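Local coordinates for protein UDP-N-acetylenolpyruvoylglucosamine reductase (Listeria monocytogenes, PDB 3TX1) that reduces UDP-N-acetylenolpyruvoylglucosamine to UDP-N-acetylmuramate with NADPH and bound FAD, a step of peptidoglycan biosynthesis for the bacterial cell wall, at residues A[165-173]-A[182-190]. Sequence-based numbering, arbitrary orientation.
Sequences ISDVLEAAT and KKLKRSELK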
ATOM      1  N   ILE A 165      -2.987  -0.772 -12.559  1.00 40.31           N
ATOM      2  CA  ILE A 165      -3.051  -2.243 -12.376  1.00 37.96           C
ATOM      3  C   ILE A 165      -4.238  -2.854 -13.098  1.00 41.23           C
ATOM      4  O   ILE A 165      -4.103  -3.903 -13.739  1.00 41.90           O
ATOM      5  CB  ILE A 165      -3.080  -2.647 -10.876  1.00 37.03           C
ATOM      6  CG1 ILE A 165      -1.715  -2.454 -10.196  1.00 34.53           C
ATOM      7  CG2 ILE A 165      -3.489  -4.104 -10.674  1.00 36.24           C
ATOM      8  CD1 ILE A 165      -0.665  -3.497 -10.540  1.00 32.82           C
ATOM      9  N   SER A 166      -5.394  -2.187 -13.029  1.00 44.23           N
ATOM     10  CA  SER A 166      -6.593  -2.688 -13.703  1.00 47.43           C
ATOM     11  C   SER A 166      -6.347  -2.773 -15.185  1.00 49.66           C
ATOM     12  O   SER A 166      -6.923  -3.624 -15.842  1.00 55.19           O
ATOM     13  CB  SER A 166      -7.841  -1.857 -13.394  1.00 50.32           C
ATOM     14  OG  SER A 166      -7.716  -0.526 -13.867  1.00 56.55           O
ATOM     15  N   ASP A 167      -5.497  -1.902 -15.722  1.00 49.93           N
ATOM     16  CA  ASP A 167      -5.128  -2.019 -17.145  1.00 52.37           C
ATOM     17  C   ASP A 167      -4.612  -3.415 -17.457  1.00 52.60           C
ATOM     18  O   ASP A 167      -4.875  -3.923 -18.538  1.00 57.92           O
ATOM     19  CB  ASP A 167      -4.041  -1.026 -17.569  1.00 51.62           C
ATOM     20  CG  ASP A 167      -4.518   0.411 -17.564  1.00 53.36           C
ATOM     21  OD1 ASP A 167      -5.736   0.621 -17.758  1.00 56.64           O
ATOM     22  OD2 ASP A 167      -3.669   1.323 -17.400  1.00 50.36           O
ATOM     23  N   VAL A 168      -3.889  -4.044 -16.535  1.00 48.45           N
ATOM     24  CA  VAL A 168      -3.340  -5.353 -16.853  1.00 49.79           C
ATOM     25  C   VAL A 168      -3.631  -6.489 -15.903  1.00 50.79           C
ATOM     26  O   VAL A 168      -3.013  -7.568 -16.025  1.00 50.20           O
ATOM     27  CB  VAL A 168      -1.823  -5.326 -17.111  1.00 47.88           C
ATOM     28  CG1 VAL A 168      -1.536  -4.759 -18.478  1.00 47.20           C
ATOM     29  CG2 VAL A 168      -1.086  -4.602 -15.990  1.00 46.78           C
ATOM     30  N   LEU A 169      -4.573  -6.300 -15.006  1.00 51.70           N
ATOM     31  CA  LEU A 169      -4.910  -7.352 -14.077  1.00 48.95           C
ATOM     32  C   LEU A 169      -5.668  -8.429 -14.788  1.00 52.03           C
ATOM     33  O   LEU A 169      -6.737  -8.172 -15.258  1.00 52.44           O
ATOM     34  CB  LEU A 169      -5.783  -6.796 -12.991  1.00 45.63           C
ATOM     35  CG  LEU A 169      -5.828  -7.555 -11.681  1.00 45.35           C
ATOM     36  CD1 LEU A 169      -4.616  -8.412 -11.460  1.00 46.45           C
ATOM     37  CD2 LEU A 169      -5.937  -6.497 -10.625  1.00 43.13           C
ATOM     38  N   GLU A 170      -5.122  -9.635 -14.847  1.00 51.55           N
ATOM     39  CA  GLU A 170      -5.814 -10.707 -15.522  1.00 58.27           C
ATOM     40  C   GLU A 170      -6.709 -11.462 -14.521  1.00 61.39           C
ATOM     41  O   GLU A 170      -7.936 -11.555 -14.684  1.00 62.86           O
ATOM     42  CB  GLU A 170      -4.816 -11.703 -16.089  1.00 63.04           C
ATOM     43  CG  GLU A 170      -5.436 -12.984 -16.623  1.00 73.99           C
ATOM     44  CD  GLU A 170      -6.332 -12.772 -17.825  1.00 82.12           C
ATOM     45  OE1 GLU A 170      -6.303 -11.667 -18.423  1.00 88.28           O
ATOM     46  OE2 GLU A 170      -7.087 -13.720 -18.149  1.00 82.96           O
ATOM     47  N   ALA A 171      -6.067 -12.006 -13.489  1.00 57.82           N
ATOM     48  CA  ALA A 171      -6.714 -12.834 -12.496  1.00 50.77           C
ATOM     49  C   ALA A 171      -6.068 -12.624 -11.129  1.00 46.25           C
ATOM     50  O   ALA A 171      -4.927 -12.169 -11.020  1.00 44.30           O
ATOM     51  CB  ALA A 171      -6.589 -14.292 -12.912  1.00 49.40           C
ATOM     52  N   ALA A 172      -6.804 -12.991 -10.087  1.00 44.53           N
ATOM     53  CA  ALA A 172      -6.313 -12.906  -8.724  1.00 40.23           C
ATOM     54  C   ALA A 172      -6.841 -14.050  -7.868  1.00 39.50           C
ATOM     55  O   ALA A 172      -7.983 -14.520  -8.058  1.00 40.33           O
ATOM     56  CB  ALA A 172      -6.722 -11.587  -8.111  1.00 37.81           C
ATOM     57  N   THR A 173      -5.993 -14.508  -6.946  1.00 36.12           N
ATOM     58  CA  THR A 173      -6.422 -15.482  -5.955  1.00 35.68           C
ATOM     59  C   THR A 173      -6.694 -14.712  -4.675  1.00 32.81           C
ATOM     60  O   THR A 173      -5.856 -13.954  -4.203  1.00 32.46           O
ATOM     61  CB  THR A 173      -5.363 -16.532  -5.644  1.00 35.68           C
ATOM     62  OG1 THR A 173      -4.928 -17.128  -6.859  1.00 37.00           O
ATOM     63  CG2 THR A 173      -5.953 -17.611  -4.731  1.00 35.93           C
ATOM     64  N   LYS A 182     -11.029 -17.919  -3.448  1.00 41.47           N
ATOM     65  CA  LYS A 182     -11.881 -17.590  -4.544  1.00 43.58           C
ATOM     66  C   LYS A 182     -10.907 -17.121  -5.608  1.00 43.55           C
ATOM     67  O   LYS A 182     -10.102 -16.220  -5.361  1.00 42.63           O
ATOM     68  CB  LYS A 182     -12.901 -16.516  -4.156  1.00 43.31           C
ATOM     69  CG  LYS A 182     -13.901 -16.265  -5.263  1.00 47.00           C
ATOM     70  CD  LYS A 182     -14.942 -15.211  -4.941  1.00 49.06           C
ATOM     71  CE  LYS A 182     -16.069 -15.266  -5.962  1.00 53.11           C
ATOM     72  NZ  LYS A 182     -16.815 -16.558  -5.845  1.00 57.53           N
ATOM     73  N   LYS A 183     -10.930 -17.803  -6.751  1.00 46.43           N
ATOM     74  CA  LYS A 183     -10.099 -17.472  -7.913  1.00 49.54           C
ATOM     75  C   LYS A 183     -10.900 -16.528  -8.805  1.00 52.84           C
ATOM     76  O   LYS A 183     -11.987 -16.874  -9.256  1.00 55.99           O
ATOM     77  CB  LYS A 183      -9.667 -18.750  -8.647  1.00 49.93           C
ATOM     78  CG  LYS A 183      -8.391 -19.364  -8.081  1.00 50.04           C
ATOM     79  CD  LYS A 183      -8.223 -20.829  -8.446  1.00 55.86           C
ATOM     80  CE  LYS A 183      -6.771 -21.205  -8.785  1.00 58.89           C
ATOM     81  NZ  LYS A 183      -5.748 -20.835  -7.770  1.00 54.61           N
ATOM     82  N   LEU A 184     -10.391 -15.322  -9.035  1.00 54.86           N
ATOM     83  CA  LEU A 184     -11.154 -14.323  -9.807  1.00 57.98           C
ATOM     84  C   LEU A 184     -10.636 -14.080 -11.206  1.00 60.61           C
ATOM     85  O   LEU A 184      -9.465 -14.297 -11.474  1.00 57.76           O
ATOM     86  CB  LEU A 184     -11.210 -12.984  -9.061  1.00 53.20           C
ATOM     87  CG  LEU A 184     -11.961 -12.904  -7.737  1.00 50.62           C
ATOM     88  CD1 LEU A 184     -11.653 -11.583  -7.059  1.00 47.81           C
ATOM     89  CD2 LEU A 184     -13.458 -13.077  -7.925  1.00 53.75           C
ATOM     90  N   LYS A 185     -11.531 -13.624 -12.089  1.00 71.99           N
ATOM     91  CA  LYS A 185     -11.168 -13.261 -13.469  1.00 76.98           C
ATOM     92  C   LYS A 185     -11.539 -11.814 -13.739  1.00 78.72           C
ATOM     93  O   LYS A 185     -12.300 -11.191 -12.980  1.00 75.29           O
ATOM     94  CB  LYS A 185     -11.848 -14.149 -14.526  1.00 85.45           C
ATOM     95  CG  LYS A 185     -11.701 -15.656 -14.345  1.00 90.20           C
ATOM     96  CD  LYS A 185     -10.253 -16.117 -14.236  1.00 87.30           C
ATOM     97  CE  LYS A 185     -10.225 -17.570 -13.769  1.00 91.51           C
ATOM     98  NZ  LYS A 185      -8.858 -18.069 -13.451  1.00 88.73           N
ATOM     99  N   ARG A 186     -10.986 -11.306 -14.840  1.00 80.90           N
ATOM    100  CA  ARG A 186     -11.189  -9.950 -15.319  1.00 76.80           C
ATOM    101  C   ARG A 186     -12.555  -9.372 -14.981  1.00 82.99           C
ATOM    102  O   ARG A 186     -12.639  -8.355 -14.284  1.00 85.20           O
ATOM    103  CB  ARG A 186     -11.000  -9.938 -16.828  1.00 80.04           C
ATOM    104  CG  ARG A 186      -9.566  -9.825 -17.317  1.00 75.39           C
ATOM    105  CD  ARG A 186      -9.189  -8.402 -17.715  1.00 69.31           C
ATOM    106  NE  ARG A 186      -7.817  -8.387 -18.203  1.00 67.17           N
ATOM    107  CZ  ARG A 186      -7.176  -7.315 -18.656  1.00 67.24           C
ATOM    108  NH1 ARG A 186      -7.788  -6.131 -18.717  1.00 65.41           N
ATOM    109  NH2 ARG A 186      -5.906  -7.430 -19.047  1.00 64.47           N
ATOM    110  N   SER A 187     -13.612 -10.028 -15.476  1.00 83.93           N
ATOM    111  CA  SER A 187     -15.011  -9.590 -15.311  1.00 86.16           C
ATOM    112  C   SER A 187     -15.352  -9.176 -13.888  1.00 87.62           C
ATOM    113  O   SER A 187     -16.044  -8.180 -13.655  1.00 90.83           O
ATOM    114  CB  SER A 187     -15.941 -10.735 -15.679  1.00 89.05           C
ATOM    115  OG  SER A 187     -15.430 -11.451 -16.783  1.00 93.04           O
ATOM    116  N   GLU A 188     -14.839  -9.959 -12.947  1.00 83.60           N
ATOM    117  CA  GLU A 188     -15.127  -9.807 -11.545  1.00 81.83           C
ATOM    118  C   GLU A 188     -14.205  -8.790 -10.881  1.00 81.12           C
ATOM    119  O   GLU A 188     -14.320  -8.539  -9.687  1.00 82.65           O
ATOM    120  CB  GLU A 188     -14.982 -11.179 -10.889  1.00 83.09           C
ATOM    121  CG  GLU A 188     -15.444 -12.317 -11.801  1.00 84.98           C
ATOM    122  CD  GLU A 188     -15.252 -13.694 -11.193  1.00 83.42           C
ATOM    123  OE1 GLU A 188     -14.425 -14.461 -11.726  1.00 84.06           O
ATOM    124  OE2 GLU A 188     -15.902 -14.007 -10.174  1.00 81.95           O
ATOM    125  N   LEU A 189     -13.308  -8.190 -11.665  1.00 82.67           N
ATOM    126  CA  LEU A 189     -12.324  -7.211 -11.174  1.00 74.22           C
ATOM    127  C   LEU A 189     -12.560  -5.851 -11.835  1.00 80.32           C
ATOM    128  O   LEU A 189     -12.360  -5.709 -13.046  1.00 81.01           O
ATOM    129  CB  LEU A 189     -10.906  -7.714 -11.498  1.00 65.61           C
ATOM    130  CG  LEU A 189     -10.512  -9.077 -10.894  1.00 63.24           C
ATOM    131  CD1 LEU A 189      -9.499  -9.850 -11.718  1.00 60.58           C
ATOM    132  CD2 LEU A 189     -10.055  -8.965  -9.446  1.00 55.72           C
ATOM    133  N   LYS A 190     -12.988  -4.858 -11.081  1.00 83.02           N
ATOM    134  CA  LYS A 190     -13.252  -3.576 -11.696  1.00 85.08           C
ATOM    135  C   LYS A 190     -13.036  -2.409 -10.755  1.00 85.27           C
ATOM    136  O   LYS A 190     -12.543  -1.361 -11.161  1.00 86.54           O
ATOM    137  CB  LYS A 190     -14.668  -3.549 -12.243  1.00 86.58           C
ATOM    138  CG  LYS A 190     -15.014  -4.739 -13.105  1.00 87.70           C
ATOM    139  CD  LYS A 190     -16.119  -4.388 -14.088  1.00 97.43           C
ATOM    140  CE  LYS A 190     -16.127  -5.326 -15.286  1.00101.59           C
ATOM    141  NZ  LYS A 190     -17.383  -5.274 -16.073  1.00 97.16           N
TER
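Ala-172 and Leu-184 form an antiparallel hydrogen-bonded pair that joins the two strands of a beta hairpin. Leu-184 N gives a hydrogen bond to Ala-172 O at 2.7 Å, and Ala-172 N gives one to Leu-184 O at 3.3 Å. Thr-173 and Lys-183 follow as a non-hydrogen-bonded pair, their side chains lying alongside each other and pointing the same way, while Thr-173 OG1 is hydrogen-bonded to Asp-207 OD2 of strand 204-214.

Toward the other end the regular pairing gives way to side-chain chemistry. Glu-170 and Ala-171 both face Thr-209 in a classic beta bulge, and the Glu-170 carboxylate makes a long salt bridge from OE1 to Arg-186 NE, 3.6 Å. The two side chains cross at about a right angle, with their planar groups turned 66° apart, and OE1 lies at the guanidinium edge. Ser-211 also hydrogen-bonds this oxygen, so the arginine is its second partner. Bent at chi2 (-99°), the long arginine chain runs back along segment 165-173, bringing one guanidinium face over Leu-169 O; the carbonyls of Ser-166 and Asp-167 lie obliquely farther along.

Leu-189, carried back to the hairpin by the short 3-10 turn at 187-188, supplies the apolar part. Its CD1 meets Leu-169 CG at 4.3 Å, and CD2 approaches Ala-172 CB, whose small methyl lets Leu-189 and Leu-154 of helix 150-156 pack close to the strand. Leu-154 also packs on Leu-169.

Backbone bonds thus fix the strand pairing, while a long, probably weak ion pair at the solvent-exposed edge of the contact and leucine packing tie the following turn to the hairpin, within the FAD-binding part of the enzyme.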